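Local coordinates for uncharacterized protein (Acinetobacter baumannii, PDB 4PUX) that is of unknown function but folds into an antiparallel beta-barrel of the DUF3237 family, related to the allene oxide cyclase barrels, at residues T47-K51 with S52-R56; A101-L104 with K105-Q109; T128-P131 with K132-W135. All coordinates share one frame; numbering follows the deposited sequence.

Contact 1 (T47-K51 with S52-R56)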
# COMPACT_ATOMS: atom_id res chain seq x y z
N THR A 47 -0.45 7.37 -10.24
CA THR A 47 -1.82 7.74 -10.60
C THR A 47 -2.82 6.97 -9.78
O THR A 47 -2.49 5.91 -9.17
CB THR A 47 -2.13 7.43 -12.10
OG1 THR A 47 -1.96 6.03 -12.35
CG2 THR A 47 -1.24 8.27 -13.02
N PHE A 48 -4.06 7.46 -9.74
CA PHE A 48 -5.19 6.66 -9.22
C PHE A 48 -6.44 6.95 -10.04
O PHE A 48 -6.64 8.08 -10.52
CB PHE A 48 -5.44 6.92 -7.72
CG PHE A 48 -5.54 8.38 -7.33
CD1 PHE A 48 -4.39 9.11 -7.03
CD2 PHE A 48 -6.78 9.00 -7.18
CE1 PHE A 48 -4.47 10.46 -6.71
CE2 PHE A 48 -6.86 10.35 -6.84
CZ PHE A 48 -5.72 11.07 -6.56
N GLU A 49 -7.26 5.91 -10.20
CA GLU A 49 -8.44 5.99 -11.06
C GLU A 49 -9.57 5.14 -10.51
O GLU A 49 -9.47 3.92 -10.41
CB GLU A 49 -8.09 5.52 -12.47
CG GLU A 49 -9.26 5.61 -13.51
CD GLU A 49 -9.52 7.02 -14.04
OE1 GLU A 49 -8.79 7.95 -13.62
OE2 GLU A 49 -10.46 7.20 -14.88
N GLY A 50 -10.65 5.82 -10.09
CA GLY A 50 -11.89 5.17 -9.63
C GLY A 50 -13.10 6.01 -9.98
O GLY A 50 -12.97 7.12 -10.48
N LYS A 51 -14.29 5.48 -9.69
CA LYS A 51 -15.54 6.16 -10.04
C LYS A 51 -15.62 7.58 -9.41
O LYS A 51 -15.95 8.57 -10.12
CB LYS A 51 -16.75 5.31 -9.60
CG LYS A 51 -18.13 5.87 -10.02
CD LYS A 51 -19.27 4.92 -9.59
CE LYS A 51 -20.62 5.41 -10.08
NZ LYS A 51 -21.72 4.49 -9.63
N SER A 52 -15.23 7.69 -8.13
CA SER A 52 -15.42 8.91 -7.32
C SER A 52 -14.12 9.59 -6.94
O SER A 52 -14.13 10.59 -6.22
CB SER A 52 -16.18 8.56 -6.02
OG SER A 52 -15.32 7.98 -5.02
N LEU A 53 -13.00 9.05 -7.43
CA LEU A 53 -11.66 9.52 -7.02
C LEU A 53 -10.63 9.24 -8.13
O LEU A 53 -10.37 8.08 -8.47
CB LEU A 53 -11.23 8.79 -5.75
CG LEU A 53 -9.91 9.25 -5.12
CD1 LEU A 53 -9.98 10.69 -4.58
CD2 LEU A 53 -9.42 8.30 -4.03
N LYS A 54 -10.09 10.34 -8.69
CA LYS A 54 -9.17 10.26 -9.84
C LYS A 54 -8.11 11.34 -9.67
O LYS A 54 -8.42 12.43 -9.21
CB LYS A 54 -9.94 10.55 -11.16
CG LYS A 54 -11.08 9.61 -11.52
CD LYS A 54 -11.80 10.08 -12.80
CE LYS A 54 -12.90 9.07 -13.22
NZ LYS A 54 -14.00 9.06 -12.26
N GLY A 55 -6.89 11.06 -10.09
CA GLY A 55 -5.80 12.03 -10.03
C GLY A 55 -4.41 11.43 -10.10
O GLY A 55 -4.21 10.34 -10.66
N ARG A 56 -3.44 12.15 -9.54
CA ARG A 56 -2.04 11.75 -9.58
C ARG A 56 -1.39 11.81 -8.18
O ARG A 56 -1.87 12.51 -7.26
CB ARG A 56 -1.22 12.59 -10.57
CG ARG A 56 -0.97 14.02 -10.17
CD ARG A 56 -0.25 14.78 -11.30
NE ARG A 56 -0.01 16.17 -10.91
CZ ARG A 56 1.11 16.85 -11.09
NH1 ARG A 56 2.11 16.35 -11.80
NH2 ARG A 56 1.18 18.12 -10.64
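The ring of Phe48 lies across the backbone of Gly55, its hydrogen-bonded partner on the next strand of a beta hairpin in which strands 36-49 and 54-67 of the barrel run antiparallel. Phe48 N donates almost straight to Gly55 O, and Gly55 N returns the bond to Phe48 O at 3.0 Å. With chi1 at 50°, the aromatic group sits between its own backbone N and carbonyl carbon, a torsion that folds it back over the neighbouring strand. Gly55 CA then stands over one face, 3.9 Å from the ring centroid and 22° off its normal, a CH-pi contact possible because glycine has no side chain where the ring lies. Arg56 O meets the ring near its plane, 3.4 Å from Phe48 CE1, and Leu53 CG packs obliquely against Phe48 CE2 at 3.7 Å. Phe18 and Leu81, from the flanking strands, extend this apolar side.

Glu49 and Lys54 occupy the other face of the sheet as a non-hydrogen-bonded pair. Their chains cross obliquely, the carboxylate resting against the methylenes of the lysine, with Glu49 OE2 3.5 Å from Lys54 CE. The opposite charges are too far apart for a salt bridge, though they may still attract. Instead the lysine bends at its last torsion and turns its ammonium back over the loop that joins the strands, where Lys54 NZ donates to Gly50 O at 2.8 Å, tilted 18° from the carbonyl plane.

Contact 2 (A101-L104 with K105-Q109)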
# COMPACT_ATOMS: atom_id res chain seq x y z
N ALA A 101 1.38 -18.59 1.61
CA ALA A 101 1.55 -19.87 2.33
C ALA A 101 1.93 -21.01 1.34
O ALA A 101 2.80 -21.83 1.63
CB ALA A 101 0.28 -20.21 3.10
N GLU A 102 1.27 -21.06 0.19
CA GLU A 102 1.57 -22.09 -0.81
C GLU A 102 2.95 -21.93 -1.43
O GLU A 102 3.65 -22.93 -1.62
CB GLU A 102 0.48 -22.15 -1.90
CG GLU A 102 0.71 -23.21 -2.98
CD GLU A 102 0.82 -24.66 -2.48
OE1 GLU A 102 0.41 -24.97 -1.34
OE2 GLU A 102 1.32 -25.51 -3.26
N THR A 103 3.33 -20.69 -1.78
CA THR A 103 4.67 -20.43 -2.31
C THR A 103 5.74 -20.92 -1.32
O THR A 103 6.72 -21.57 -1.71
CB THR A 103 4.84 -18.94 -2.68
OG1 THR A 103 4.11 -18.65 -3.88
CG2 THR A 103 6.29 -18.57 -2.90
N LEU A 104 5.59 -20.56 -0.05
CA LEU A 104 6.59 -20.96 0.96
C LEU A 104 6.59 -22.48 1.17
O LEU A 104 7.66 -23.06 1.37
CB LEU A 104 6.41 -20.19 2.28
CG LEU A 104 6.58 -18.66 2.12
CD1 LEU A 104 6.26 -17.97 3.43
CD2 LEU A 104 7.96 -18.29 1.66
N LYS A 105 5.42 -23.13 1.11
CA LYS A 105 5.35 -24.62 1.19
C LYS A 105 6.16 -25.26 0.05
O LYS A 105 6.98 -26.20 0.25
CB LYS A 105 3.90 -25.12 1.13
CG LYS A 105 3.81 -26.66 1.21
CD LYS A 105 2.46 -27.23 0.87
CE LYS A 105 2.53 -28.75 0.74
NZ LYS A 105 2.92 -29.20 -0.64
N GLN A 106 5.91 -24.80 -1.16
CA GLN A 106 6.65 -25.31 -2.32
C GLN A 106 8.15 -25.14 -2.17
O GLN A 106 8.94 -26.07 -2.43
CB GLN A 106 6.15 -24.66 -3.60
CG GLN A 106 4.73 -25.12 -4.01
CD GLN A 106 4.17 -24.32 -5.18
OE1 GLN A 106 4.14 -23.08 -5.15
NE2 GLN A 106 3.73 -25.01 -6.21
N LEU A 107 8.59 -23.95 -1.76
CA LEU A 107 10.00 -23.71 -1.55
C LEU A 107 10.62 -24.62 -0.49
O LEU A 107 11.77 -25.04 -0.64
CB LEU A 107 10.28 -22.21 -1.25
CG LEU A 107 10.02 -21.26 -2.43
CD1 LEU A 107 10.17 -19.84 -1.99
CD2 LEU A 107 10.95 -21.58 -3.60
N ALA A 108 9.86 -24.89 0.55
CA ALA A 108 10.29 -25.75 1.67
C ALA A 108 10.47 -27.22 1.25
O ALA A 108 11.16 -28.00 1.93
CB ALA A 108 9.31 -25.62 2.86
N GLN A 109 9.85 -27.59 0.13
CA GLN A 109 9.98 -28.91 -0.48
C GLN A 109 10.94 -28.96 -1.66
O GLN A 109 11.08 -30.00 -2.30
CB GLN A 109 8.62 -29.42 -0.91
CG GLN A 109 7.63 -29.49 0.23
CD GLN A 109 6.32 -30.05 -0.18
OE1 GLN A 109 5.72 -29.63 -1.19
NE2 GLN A 109 5.81 -31.00 0.62
O HOH W 1 0.19 -28.03 -2.08
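Helix 101-108, a short surface helix following strand 88-99 of the barrel, brings Glu102 against both Lys105 and Gln106, one turn further along. Four successive i to i+4 backbone bonds hold the turns together, from Lys105 N to Ala101 O through to Ala108 N to Leu104 O. The straightest runs from Gln106 N to Glu102 O.

Glu102 has its CG anti to the backbone N and bends at chi2, 59°, which swings the carboxylate forward along the helix. There Glu102 OE2 comes to 3.5 Å from Gln106 CG, the carboxylate and amide planes being turned 47° from each other. The amide nitrogen keeps more distance, Gln106 NE2 standing 3.8 Å from Glu102 OE2, so the carboxylate oxygen lies against CG and the amide carbon of the glutamine rather than its nitrogen. On the Lys105 side, Glu102 OE1 approaches the methylene Lys105 CD at 3.8 Å. In the modelled lysine conformer, one of two, a water bridges the two ends: it donates to Glu102 OE2 at 3.0 Å and accepts a weak bond from Lys105 NZ. In the same conformer Lys105 NZ donates to Gln109 OE1 at 2.9 Å, from above the amide carbonyl plane.

Thr103 and Leu107 run alongside each other in the same direction, with Thr103 CG2 4.2 Å from Leu107 CD1. Both touch Val113 of the following loop, while Thr103 OG1 is hydrogen-bonded to Asn117 N. With 4.8 Å between Glu102 OE2 and Lys105 NZ, the charges are not in direct contact, so any attraction is probably weak and water-mediated in this conformer.

Contact 3 (T128-P131 with K132-W135). With EDO (1,2-ethanediol), chain E.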
# COMPACT_ATOMS: atom_id res chain seq x y z
N THR A 128 -7.83 15.35 4.29
CA THR A 128 -8.09 16.43 3.33
C THR A 128 -9.04 17.46 3.93
O THR A 128 -9.87 17.15 4.80
CB THR A 128 -8.65 15.84 2.00
OG1 THR A 128 -8.79 16.85 1.00
CG2 THR A 128 -10.05 15.16 2.24
N SER A 129 -8.95 18.70 3.41
CA SER A 129 -9.91 19.74 3.79
C SER A 129 -10.99 19.96 2.70
O SER A 129 -11.93 20.73 2.94
CB SER A 129 -9.20 21.08 4.03
OG SER A 129 -8.64 21.61 2.84
N SER A 130 -10.91 19.26 1.57
CA SER A 130 -11.88 19.44 0.47
C SER A 130 -13.25 18.84 0.88
O SER A 130 -13.29 17.67 1.24
CB SER A 130 -11.43 18.72 -0.78
OG SER A 130 -12.51 18.62 -1.71
N PRO A 131 -14.34 19.61 0.79
CA PRO A 131 -15.65 19.03 1.16
C PRO A 131 -16.06 17.84 0.30
O PRO A 131 -16.76 16.96 0.76
CB PRO A 131 -16.60 20.20 0.97
CG PRO A 131 -15.77 21.41 1.21
CD PRO A 131 -14.43 21.07 0.60
N LYS A 132 -15.58 17.79 -0.94
CA LYS A 132 -15.91 16.69 -1.83
C LYS A 132 -15.30 15.35 -1.36
O LYS A 132 -15.89 14.29 -1.57
CB LYS A 132 -15.42 17.03 -3.26
CG LYS A 132 -15.78 16.01 -4.26
CD LYS A 132 -15.56 16.49 -5.66
CE LYS A 132 -15.76 15.33 -6.62
NZ LYS A 132 -15.34 15.69 -7.99
N TYR A 133 -14.10 15.41 -0.78
CA TYR A 133 -13.37 14.22 -0.40
C TYR A 133 -13.22 14.00 1.09
O TYR A 133 -12.66 12.96 1.51
CB TYR A 133 -11.97 14.23 -1.07
CG TYR A 133 -12.05 14.41 -2.59
CD1 TYR A 133 -12.45 13.35 -3.41
CD2 TYR A 133 -11.82 15.65 -3.18
CE1 TYR A 133 -12.57 13.50 -4.80
CE2 TYR A 133 -11.92 15.80 -4.59
CZ TYR A 133 -12.29 14.72 -5.38
OH TYR A 133 -12.42 14.86 -6.76
N SER A 134 -13.85 14.87 1.90
CA SER A 134 -13.65 14.80 3.35
C SER A 134 -14.29 13.56 4.02
O SER A 134 -13.91 13.19 5.14
CB SER A 134 -14.11 16.09 4.04
OG SER A 134 -15.47 16.29 3.85
N TRP A 135 -15.20 12.89 3.32
CA TRP A 135 -15.71 11.59 3.81
C TRP A 135 -14.58 10.61 4.09
O TRP A 135 -14.67 9.76 4.99
CB TRP A 135 -16.75 10.99 2.84
CG TRP A 135 -16.19 10.49 1.53
CD1 TRP A 135 -15.78 11.26 0.46
CD2 TRP A 135 -16.10 9.14 1.11
NE1 TRP A 135 -15.38 10.45 -0.58
CE2 TRP A 135 -15.55 9.15 -0.20
CE3 TRP A 135 -16.37 7.92 1.72
CZ2 TRP A 135 -15.33 7.97 -0.93
CZ3 TRP A 135 -16.17 6.75 1.00
CH2 TRP A 135 -15.65 6.78 -0.31
C1 EDO E . -11.60 20.70 -4.55
O1 EDO E . -11.94 20.79 -3.17
C2 EDO E . -12.34 19.51 -5.12
O2 EDO E . -13.70 19.88 -5.43
O HOH W 2 -17.11 14.18 1.44
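Thr128 drives its methyl group into the inner side of the turn, where Thr128 CG2 lies 3.5 Å from Tyr133 O and also touches Tyr133 CB. Its chi1 of -174° places OG1 opposite the backbone N and sends CG2 into the position between N and the carbonyl carbon, facing the returning chain. The hydroxyl accepts from Ser130 N (169°), and it is also hydrogen-bonded to Leu88 O.

Beside this lies Tyr133, whose ring is enclosed on several sides. Ser130 CB is at its edge, in the ring plane, and Ser130 OG approaches obliquely to 3.4 Å from Tyr133 CD2. Lys132, extended from CG to its end, runs along the tyrosine and lays its CG 3.8 Å above the ring plane, over the centre. At the far end Lys132 NZ makes a weak bond to Tyr133 OH; both atoms have a stronger partner in Asp85, through a salt bridge and a hydrogen bond respectively.

All this belongs to the loop between strands 118-127 and 141-147 of the barrel, which opens with an ST turn at Thr128-Ser130 and leads into a 3-10 segment starting at Ser134. Between them, Ser130 to Tyr133 form a beta turn with Pro131 and Lys132 at its corner; Ser130 O accepts from Tyr133 N, the donor 59° out of the carbonyl plane.

The outer side is looser, and there water and an ethanediol meet the polar groups. Ser130 OG takes a weak bond from Lys132 N and shares a 2.7 Å hydrogen bond with O1 of the ethanediol, probably from the crystallisation liquor, whose C2 sits at the tyrosine edge. On the Pro131 side, a water donates to Pro131 O at 2.9 Å and accepts from Trp135 N.

In the fold
Three local contacts follow one another along the chain and fall at two sides of one antiparallel barrel. Contact 1 joins strands 36-49 and 54-67 at their hairpin end, contact 2 lies in helix 101-108 between strands 88-99 and 118-127, and contact 3 occupies the loop after strand 118-127. Contacts 1 and 3 have centres about 14 Å apart and touch: Leu53 CD1 packs 3.8 Å from Tyr133 CD1, and Ser52 O lies 3.6 Å from Tyr133 CE1. Contact 2 lies on the opposite side of the chain's centre, about 36 Å from contact 1 and 44 Å from contact 3 between centres. Loops distant in sequence thus pack together at one side, while the helix lies at the opposite side, far from both.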